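Local coordinates for protein calreticulin, putative (Trypanosoma cruzi, PDB 5HCF) that probably acts as a lectin-like chaperone, its globular domain having a legume lectin fold with dual carbohydrate- and peptide-binding properties, at residues Gly85-Phe99 with Glu206-Val218. Numbering follows the deposited sequence.
Sequences GGYIKLLPSMDPEKF and EPLTHVGIDVWQV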
loop_
_atom_site.group_PDB
_atom_site.type_symbol
_atom_site.label_atom_id
_atom_site.label_comp_id
_atom_site.label_asym_id
_atom_site.label_seq_id
_atom_site.Cartn_x
_atom_site.Cartn_y
_atom_site.Cartn_z
ATOM N N GLY A 85 2.649 -9.024 6.935
ATOM C CA GLY A 85 2.472 -8.028 5.896
ATOM C C GLY A 85 1.779 -6.778 6.402
ATOM O O GLY A 85 1.065 -6.811 7.406
ATOM N N GLY A 86 1.988 -5.670 5.700
ATOM C CA GLY A 86 1.332 -4.417 6.028
ATOM C C GLY A 86 1.038 -3.636 4.763
ATOM O O GLY A 86 1.095 -2.406 4.743
ATOM N N TYR A 87 0.710 -4.365 3.702
ATOM C CA TYR A 87 0.457 -3.758 2.404
ATOM C C TYR A 87 -1.026 -3.803 2.047
ATOM O O TYR A 87 -1.760 -4.673 2.517
ATOM C CB TYR A 87 1.272 -4.471 1.327
ATOM C CG TYR A 87 1.108 -5.975 1.345
ATOM C CD1 TYR A 87 0.053 -6.590 0.672
ATOM C CD2 TYR A 87 2.001 -6.782 2.040
ATOM C CE1 TYR A 87 -0.103 -7.971 0.689
ATOM C CE2 TYR A 87 1.854 -8.160 2.061
ATOM C CZ TYR A 87 0.803 -8.748 1.384
ATOM O OH TYR A 87 0.661 -10.116 1.407
ATOM N N ILE A 88 -1.456 -2.870 1.203
ATOM C CA ILE A 88 -2.840 -2.827 0.740
ATOM C C ILE A 88 -2.921 -3.158 -0.747
ATOM O O ILE A 88 -1.900 -3.191 -1.443
ATOM C CB ILE A 88 -3.485 -1.445 0.971
ATOM C CG1 ILE A 88 -2.916 -0.424 -0.020
ATOM C CG2 ILE A 88 -3.282 -0.994 2.408
ATOM C CD1 ILE A 88 -3.608 0.921 0.005
ATOM N N LYS A 89 -4.138 -3.402 -1.227
ATOM C CA LYS A 89 -4.368 -3.698 -2.637
ATOM C C LYS A 89 -5.464 -2.815 -3.223
ATOM O O LYS A 89 -6.442 -2.492 -2.548
ATOM C CB LYS A 89 -4.745 -5.170 -2.822
ATOM C CG LYS A 89 -3.653 -6.164 -2.434
ATOM C CD LYS A 89 -4.141 -7.588 -2.641
ATOM C CE LYS A 89 -3.005 -8.583 -2.589
ATOM N NZ LYS A 89 -3.491 -9.970 -2.817
ATOM N N LEU A 90 -5.300 -2.443 -4.488
ATOM C CA LEU A 90 -6.341 -1.727 -5.216
ATOM C C LEU A 90 -6.869 -2.640 -6.321
ATOM O O LEU A 90 -6.100 -3.127 -7.149
ATOM C CB LEU A 90 -5.804 -0.412 -5.791
ATOM C CG LEU A 90 -5.058 0.493 -4.803
ATOM C CD1 LEU A 90 -4.553 1.748 -5.491
ATOM C CD2 LEU A 90 -5.944 0.853 -3.624
ATOM N N LEU A 91 -8.177 -2.881 -6.324
ATOM C CA LEU A 91 -8.742 -3.916 -7.181
ATOM C C LEU A 91 -9.870 -3.405 -8.062
ATOM O O LEU A 91 -10.659 -2.558 -7.640
ATOM C CB LEU A 91 -9.263 -5.079 -6.333
ATOM C CG LEU A 91 -8.395 -5.569 -5.170
ATOM C CD1 LEU A 91 -8.828 -4.948 -3.849
ATOM C CD2 LEU A 91 -8.429 -7.087 -5.078
ATOM N N PRO A 92 -9.947 -3.932 -9.296
ATOM C CA PRO A 92 -11.107 -3.751 -10.175
ATOM C C PRO A 92 -12.281 -4.586 -9.666
ATOM O O PRO A 92 -12.119 -5.271 -8.655
ATOM C CB PRO A 92 -10.605 -4.249 -11.532
ATOM C CG PRO A 92 -9.551 -5.236 -11.196
ATOM C CD PRO A 92 -8.886 -4.726 -9.942
ATOM N N SER A 93 -13.427 -4.515 -10.338
ATOM C CA SER A 93 -14.652 -5.172 -9.878
ATOM C C SER A 93 -14.428 -6.568 -9.305
ATOM O O SER A 93 -13.908 -7.455 -9.983
ATOM C CB SER A 93 -15.664 -5.255 -11.019
ATOM O OG SER A 93 -16.899 -5.751 -10.540
ATOM N N MET A 94 -14.821 -6.750 -8.047
ATOM C CA MET A 94 -14.701 -8.042 -7.382
ATOM C C MET A 94 -15.803 -8.256 -6.348
ATOM O O MET A 94 -16.476 -7.313 -5.948
ATOM C CB MET A 94 -13.340 -8.158 -6.708
ATOM C CG MET A 94 -13.134 -7.125 -5.623
ATOM S SD MET A 94 -11.838 -7.596 -4.472
ATOM C CE MET A 94 -12.660 -8.918 -3.601
ATOM N N ASP A 95 -15.958 -9.496 -5.896
ATOM C CA ASP A 95 -16.880 -9.814 -4.811
ATOM C C ASP A 95 -16.116 -9.861 -3.495
ATOM O O ASP A 95 -15.326 -10.777 -3.272
ATOM C CB ASP A 95 -17.577 -11.156 -5.073
ATOM C CG ASP A 95 -18.660 -11.481 -4.048
ATOM O OD1 ASP A 95 -18.657 -10.901 -2.939
ATOM O OD2 ASP A 95 -19.515 -12.343 -4.352
ATOM N N PRO A 96 -16.362 -8.881 -2.613
ATOM C CA PRO A 96 -15.666 -8.770 -1.323
ATOM C C PRO A 96 -15.721 -10.027 -0.448
ATOM O O PRO A 96 -14.780 -10.263 0.317
ATOM C CB PRO A 96 -16.398 -7.611 -0.635
ATOM C CG PRO A 96 -16.948 -6.797 -1.755
ATOM C CD PRO A 96 -17.320 -7.782 -2.825
ATOM N N GLU A 97 -16.781 -10.824 -0.563
ATOM C CA GLU A 97 -16.940 -12.017 0.270
ATOM C C GLU A 97 -16.089 -13.199 -0.204
ATOM O O GLU A 97 -15.839 -14.134 0.564
ATOM C CB GLU A 97 -18.414 -12.423 0.354
ATOM C CG GLU A 97 -19.260 -11.436 1.140
ATOM C CD GLU A 97 -20.660 -11.944 1.411
ATOM O OE1 GLU A 97 -20.994 -13.059 0.952
ATOM O OE2 GLU A 97 -21.425 -11.226 2.089
ATOM N N LYS A 98 -15.651 -13.162 -1.459
ATOM C CA LYS A 98 -14.746 -14.190 -1.965
ATOM C C LYS A 98 -13.365 -13.597 -2.178
ATOM O O LYS A 98 -12.546 -14.150 -2.910
ATOM C CB LYS A 98 -15.247 -14.812 -3.263
ATOM C CG LYS A 98 -16.602 -15.482 -3.178
ATOM C CD LYS A 98 -17.036 -15.900 -4.570
ATOM C CE LYS A 98 -18.424 -16.518 -4.572
ATOM N NZ LYS A 98 -18.705 -17.142 -5.905
ATOM N N PHE A 99 -13.115 -12.466 -1.528
ATOM C CA PHE A 99 -11.840 -11.782 -1.641
ATOM C C PHE A 99 -10.742 -12.580 -0.953
ATOM O O PHE A 99 -10.846 -12.917 0.223
ATOM C CB PHE A 99 -11.940 -10.386 -1.030
ATOM C CG PHE A 99 -10.636 -9.641 -0.993
ATOM C CD1 PHE A 99 -9.794 -9.624 -2.095
ATOM C CD2 PHE A 99 -10.255 -8.950 0.148
ATOM C CE1 PHE A 99 -8.597 -8.935 -2.056
ATOM C CE2 PHE A 99 -9.062 -8.259 0.191
ATOM C CZ PHE A 99 -8.232 -8.250 -0.912
ATOM N N GLU A 206 -8.744 -1.730 -16.110
ATOM C CA GLU A 206 -10.150 -1.509 -15.802
ATOM C C GLU A 206 -10.242 -0.491 -14.676
ATOM O O GLU A 206 -9.267 -0.272 -13.963
ATOM C CB GLU A 206 -10.856 -2.814 -15.424
ATOM C CG GLU A 206 -10.900 -3.848 -16.541
ATOM C CD GLU A 206 -11.424 -3.272 -17.853
ATOM O OE1 GLU A 206 -12.231 -2.315 -17.815
ATOM O OE2 GLU A 206 -11.024 -3.777 -18.925
ATOM N N PRO A 207 -11.408 0.155 -14.527
ATOM C CA PRO A 207 -11.571 1.096 -13.412
ATOM C C PRO A 207 -11.400 0.413 -12.056
ATOM O O PRO A 207 -11.758 -0.755 -11.899
ATOM C CB PRO A 207 -13.000 1.616 -13.596
ATOM C CG PRO A 207 -13.696 0.560 -14.384
ATOM C CD PRO A 207 -12.661 -0.060 -15.271
ATOM N N LEU A 208 -10.860 1.146 -11.088
ATOM C CA LEU A 208 -10.602 0.593 -9.765
ATOM C C LEU A 208 -11.838 0.739 -8.898
ATOM O O LEU A 208 -12.457 1.797 -8.867
ATOM C CB LEU A 208 -9.409 1.284 -9.102
ATOM C CG LEU A 208 -8.065 1.165 -9.816
ATOM C CD1 LEU A 208 -6.976 1.918 -9.057
ATOM C CD2 LEU A 208 -7.694 -0.290 -9.999
ATOM N N THR A 209 -12.180 -0.311 -8.162
ATOM C CA THR A 209 -13.485 -0.365 -7.523
ATOM C C THR A 209 -13.419 -0.663 -6.020
ATOM O O THR A 209 -14.320 -0.287 -5.274
ATOM C CB THR A 209 -14.368 -1.418 -8.209
ATOM O OG1 THR A 209 -15.737 -1.203 -7.857
ATOM C CG2 THR A 209 -13.949 -2.812 -7.791
ATOM N N HIS A 210 -12.364 -1.336 -5.575
ATOM C CA HIS A 210 -12.206 -1.641 -4.154
ATOM C C HIS A 210 -10.788 -1.400 -3.650
ATOM O O HIS A 210 -9.825 -1.458 -4.415
ATOM C CB HIS A 210 -12.581 -3.098 -3.863
ATOM C CG HIS A 210 -14.029 -3.415 -4.080
ATOM N ND1 HIS A 210 -14.479 -4.109 -5.178
ATOM C CD2 HIS A 210 -15.118 -3.156 -3.318
ATOM C CE1 HIS A 210 -15.793 -4.255 -5.094
ATOM N NE2 HIS A 210 -16.202 -3.685 -3.979
ATOM N N VAL A 211 -10.671 -1.126 -2.355
ATOM C CA VAL A 211 -9.401 -1.260 -1.657
ATOM C C VAL A 211 -9.536 -2.441 -0.706
ATOM O O VAL A 211 -10.568 -2.606 -0.055
ATOM C CB VAL A 211 -9.010 0.015 -0.884
ATOM C CG1 VAL A 211 -10.030 0.315 0.200
ATOM C CG2 VAL A 211 -7.633 -0.141 -0.277
ATOM N N GLY A 212 -8.502 -3.266 -0.621
ATOM C CA GLY A 212 -8.545 -4.417 0.259
ATOM C C GLY A 212 -7.268 -4.622 1.040
ATOM O O GLY A 212 -6.179 -4.288 0.574
ATOM N N ILE A 213 -7.408 -5.177 2.238
ATOM C CA ILE A 213 -6.261 -5.580 3.031
ATOM C C ILE A 213 -6.214 -7.093 3.096
ATOM O O ILE A 213 -7.066 -7.732 3.711
ATOM C CB ILE A 213 -6.299 -4.993 4.454
ATOM C CG1 ILE A 213 -5.979 -3.498 4.414
ATOM C CG2 ILE A 213 -5.302 -5.698 5.346
ATOM C CD1 ILE A 213 -6.349 -2.748 5.676
ATOM N N ASP A 214 -5.213 -7.654 2.435
ATOM C CA ASP A 214 -5.037 -9.094 2.349
ATOM C C ASP A 214 -3.623 -9.427 2.803
ATOM O O ASP A 214 -2.680 -9.383 2.009
ATOM C CB ASP A 214 -5.289 -9.575 0.919
ATOM C CG ASP A 214 -4.744 -10.963 0.663
ATOM O OD1 ASP A 214 -4.829 -11.818 1.570
ATOM O OD2 ASP A 214 -4.202 -11.188 -0.443
ATOM N N VAL A 215 -3.469 -9.739 4.087
ATOM C CA VAL A 215 -2.138 -9.986 4.639
ATOM C C VAL A 215 -2.109 -11.187 5.571
ATOM O O VAL A 215 -3.132 -11.587 6.120
ATOM C CB VAL A 215 -1.602 -8.764 5.418
ATOM C CG1 VAL A 215 -1.537 -7.552 4.522
ATOM C CG2 VAL A 215 -2.463 -8.487 6.640
ATOM N N TRP A 216 -0.920 -11.757 5.734
ATOM C CA TRP A 216 -0.666 -12.782 6.735
ATOM C C TRP A 216 0.200 -12.192 7.839
ATOM O O TRP A 216 1.160 -11.478 7.560
ATOM C CB TRP A 216 0.016 -14.002 6.102
ATOM C CG TRP A 216 0.793 -14.851 7.073
ATOM C CD1 TRP A 216 2.131 -14.780 7.339
ATOM C CD2 TRP A 216 0.275 -15.892 7.910
ATOM N NE1 TRP A 216 2.479 -15.713 8.284
ATOM C CE2 TRP A 216 1.358 -16.409 8.653
ATOM C CE3 TRP A 216 -0.998 -16.438 8.103
ATOM C CZ2 TRP A 216 1.206 -17.445 9.572
ATOM C CZ3 TRP A 216 -1.146 -17.467 9.015
ATOM C CH2 TRP A 216 -0.051 -17.959 9.738
ATOM N N GLN A 217 -0.154 -12.476 9.090
ATOM C CA GLN A 217 0.634 -12.008 10.227
ATOM C C GLN A 217 0.873 -13.097 11.263
ATOM O O GLN A 217 -0.069 -13.723 11.751
ATOM C CB GLN A 217 -0.032 -10.812 10.916
ATOM C CG GLN A 217 0.210 -9.470 10.247
ATOM C CD GLN A 217 -0.118 -8.310 11.169
ATOM O OE1 GLN A 217 -1.269 -8.092 11.528
ATOM N NE2 GLN A 217 0.903 -7.576 11.577
ATOM N N VAL A 218 2.145 -13.315 11.591
ATOM C CA VAL A 218 2.513 -14.185 12.701
ATOM C C VAL A 218 2.327 -13.423 14.007
ATOM O O VAL A 218 1.516 -13.808 14.851
ATOM C CB VAL A 218 3.964 -14.678 12.609
ATOM C CG1 VAL A 218 4.302 -15.519 13.836
ATOM C CG2 VAL A 218 4.182 -15.477 11.327
HETATM O O HOH W 1 -3.159 -6.736 0.977
#
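K89 reaches across to D214 from the neighbouring antiparallel strand, and NZ forms a salt bridge with OD2 at 2.8 Å, using the anti lone pair of that oxygen. The lysine gets there with CG anti to its carbonyl carbon (chi1 -64°) and the rest of the chain fully extended. From K89 onward the backbones are knit by paired bonds: K89 and G212 exchange N-H and C=O, then L91 and H210 do the same. T209 N also donates to L91 O, 2.8 Å away, so two N-H groups grip that carbonyl in a classic beta bulge.

Near Y87 the regular pairing gives way to a water that receives D214 N-H and donates to Y87 O and D214 O. The tyrosine ring turns one face to V215, whose CG1 sits 4.0 Å from the ring centroid, only 8° off the normal, a CH-pi contact; H121 meets this ring edge-to-face.

F99 comes back over the same side of the sheet as K89 and L91. Its CZ touches D214 CB at 3.7 Å and its CE2 lies against G212 CA, where the glycine has no side chain to interfere. M94 sets CG 3.3 Å from H210 ND1, with SD obliquely placed to the imidazole. On the other side, L90 CD2 packs on V211 CG2 at 3.9 Å.

Strands 83-91 and 208-217 are thus neighbours in one sheet of the legume lectin sandwich: L90 and I88 face strand 69-76 of the other sheet, while the opposite side combines aromatic packing with a charge pair that ties the strands where a water replaces direct backbone bonding.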